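Local coordinates for uncharacterized protein MJ0690 (Methanocaldococcus jannaschii, PDB 3K32) that is of unknown function but, as a PP-loop family protein, probably binds ATP and is a predicted subunit of tRNA methyltransferase, at the interface of chains A and B. Sequence-based numbering; all coordinates share one arbitrary frame. Chains: chain A/B, Uncharacterized protein MJ0690.

The interface of chains A and B. Residues chain A 111, 140-141, 144-145, 148-149; chain B 29, 31, 133-136.
In A:Thr145, OG1 lies anti to the carbonyl carbon (chi1 -44°), which sends the hydroxyl toward chain B and turns the methyl CG2 anti to the backbone N. B:Gln133 meets it with CG beside its own backbone N and CD fully extended beyond (chi2 -178°), so that its carboxamide reaches helix 143-153 of the other subunit. The two chains, copies of a PP-loop family protein, here illustrate how a short strand, 133-135, can lie against a partner's helix in a two-fold symmetric interface, although the structure alone does not show that this dimer is the biological one. The B:Gln133 amide nitrogen NE2 donates to A:Thr145 OG1 at 2.5 Å, a short but bent bond, with the hydroxyl almost in the amide plane. A water also meets OG1, at 2.7 Å, and passes the link to the backbone O of B:Tyr134, so the hydroxyl is gripped from two sides. The B:Gln133 side chain also crosses A:Lys144 obliquely, its CG and CD near the CB methylene. An alanine in place of B:Gln133 would remove the carboxamide and would probably weaken the hold on A:Thr145, along with this oblique contact. On its other branch, A:Thr145 CG2 packs against B:Ile135 CD1 at 3.5 Å. B:Ile135 also presents CG2 to A:Phe141, touching ring atom CE2 at 3.7 Å. The tip of that ring meets B:Leu29 CD1 end to end, while A:Leu149 CD2 crosses B:Leu29 at about a right angle, 3.7 Å from its CB. Just past the strand's end, B:Thr136 N donates to A:Gly140 O at 3.0 Å, nearly straight (171° at H) and onto a carbonyl lone pair, fixing backbone to backbone.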
# COMPACT_ATOMS: atom_id res chain seq x y z
N ARG A 111 -3.38 -6.50 -2.12
CA ARG A 111 -2.84 -6.50 -3.47
C ARG A 111 -3.47 -7.59 -4.33
O ARG A 111 -3.95 -7.33 -5.43
CB ARG A 111 -1.32 -6.71 -3.44
CG ARG A 111 -0.67 -6.53 -4.82
CD ARG A 111 0.81 -6.89 -4.80
NE ARG A 111 1.01 -8.32 -4.99
CZ ARG A 111 2.14 -8.96 -4.71
NH1 ARG A 111 3.18 -8.28 -4.22
NH2 ARG A 111 2.23 -10.27 -4.92
N GLY A 140 -0.14 -2.77 -0.91
CA GLY A 140 1.21 -3.03 -1.40
C GLY A 140 1.80 -4.36 -0.97
O GLY A 140 2.98 -4.62 -1.20
N PHE A 141 0.98 -5.21 -0.36
CA PHE A 141 1.49 -6.43 0.27
C PHE A 141 0.95 -7.71 -0.34
O PHE A 141 -0.24 -8.02 -0.23
CB PHE A 141 1.18 -6.40 1.76
CG PHE A 141 1.92 -5.33 2.50
CD1 PHE A 141 1.46 -4.03 2.49
CD2 PHE A 141 3.09 -5.62 3.17
CE1 PHE A 141 2.16 -3.05 3.16
CE2 PHE A 141 3.79 -4.64 3.85
CZ PHE A 141 3.32 -3.35 3.84
N LYS A 144 2.54 -13.77 0.03
CA LYS A 144 3.69 -14.28 0.79
C LYS A 144 4.06 -13.40 1.98
O LYS A 144 4.43 -13.89 3.04
CB LYS A 144 4.93 -14.42 -0.11
CG LYS A 144 4.86 -15.53 -1.11
CD LYS A 144 5.94 -15.34 -2.16
CE LYS A 144 5.60 -16.09 -3.44
NZ LYS A 144 6.13 -15.38 -4.64
N THR A 145 3.98 -12.08 1.77
CA THR A 145 4.38 -11.11 2.77
C THR A 145 3.34 -11.06 3.88
O THR A 145 3.68 -11.08 5.06
CB THR A 145 4.51 -9.72 2.13
OG1 THR A 145 5.19 -9.84 0.88
CG2 THR A 145 5.29 -8.76 3.04
N HIS A 148 3.84 -14.03 5.89
CA HIS A 148 4.92 -13.84 6.85
C HIS A 148 4.53 -12.96 8.05
O HIS A 148 4.95 -13.23 9.18
CB HIS A 148 6.17 -13.27 6.20
CG HIS A 148 7.17 -12.79 7.21
ND1 HIS A 148 7.33 -11.46 7.54
CD2 HIS A 148 8.02 -13.48 8.01
CE1 HIS A 148 8.25 -11.35 8.48
NE2 HIS A 148 8.68 -12.56 8.79
N LEU A 149 3.76 -11.91 7.80
CA LEU A 149 3.47 -10.89 8.80
C LEU A 149 2.42 -11.32 9.83
O LEU A 149 2.49 -10.93 10.99
CB LEU A 149 3.05 -9.58 8.12
CG LEU A 149 4.14 -8.73 7.44
CD1 LEU A 149 3.52 -7.80 6.41
CD2 LEU A 149 5.00 -7.95 8.45
N LEU B 29 7.00 -2.86 10.86
CA LEU B 29 6.49 -4.22 10.70
C LEU B 29 7.46 -5.32 11.13
O LEU B 29 7.16 -6.51 11.01
CB LEU B 29 6.03 -4.45 9.26
CG LEU B 29 4.96 -3.46 8.80
CD1 LEU B 29 4.69 -3.60 7.31
CD2 LEU B 29 3.67 -3.60 9.60
N TYR B 31 10.80 -5.62 10.02
CA TYR B 31 11.86 -5.93 9.07
C TYR B 31 13.13 -5.17 9.37
O TYR B 31 13.09 -4.04 9.86
CB TYR B 31 11.47 -5.54 7.65
CG TYR B 31 10.37 -6.36 7.05
CD1 TYR B 31 10.64 -7.57 6.45
CD2 TYR B 31 9.06 -5.90 7.03
CE1 TYR B 31 9.65 -8.30 5.88
CE2 TYR B 31 8.06 -6.64 6.46
CZ TYR B 31 8.36 -7.84 5.88
OH TYR B 31 7.36 -8.60 5.29
N GLN B 133 10.04 -11.60 -3.23
CA GLN B 133 8.95 -10.82 -2.68
C GLN B 133 9.21 -9.36 -3.00
O GLN B 133 10.28 -8.84 -2.73
CB GLN B 133 8.85 -10.97 -1.16
CG GLN B 133 8.08 -12.19 -0.69
CD GLN B 133 7.98 -12.25 0.82
OE1 GLN B 133 8.67 -13.02 1.47
NE2 GLN B 133 7.12 -11.42 1.39
N TYR B 134 8.21 -8.73 -3.60
CA TYR B 134 8.21 -7.30 -3.90
C TYR B 134 7.15 -6.59 -3.03
O TYR B 134 5.97 -6.96 -3.05
CB TYR B 134 7.88 -7.12 -5.38
CG TYR B 134 7.87 -5.68 -5.87
CD1 TYR B 134 8.99 -4.86 -5.74
CD2 TYR B 134 6.75 -5.15 -6.50
CE1 TYR B 134 8.98 -3.56 -6.20
CE2 TYR B 134 6.74 -3.84 -6.96
CZ TYR B 134 7.85 -3.06 -6.81
OH TYR B 134 7.83 -1.77 -7.25
N ILE B 135 7.58 -5.60 -2.26
CA ILE B 135 6.72 -4.93 -1.28
C ILE B 135 6.63 -3.43 -1.49
O ILE B 135 7.65 -2.75 -1.52
CB ILE B 135 7.22 -5.15 0.15
CG1 ILE B 135 7.27 -6.65 0.47
CG2 ILE B 135 6.35 -4.34 1.13
CD1 ILE B 135 8.01 -6.98 1.74
N THR B 136 5.42 -2.90 -1.62
CA THR B 136 5.25 -1.46 -1.83
C THR B 136 4.35 -0.85 -0.75
O THR B 136 3.13 -0.67 -0.92
CB THR B 136 4.74 -1.16 -3.24
OG1 THR B 136 3.47 -1.79 -3.42
CG2 THR B 136 5.74 -1.73 -4.29
O HOH W 1 4.65 -8.21 -1.14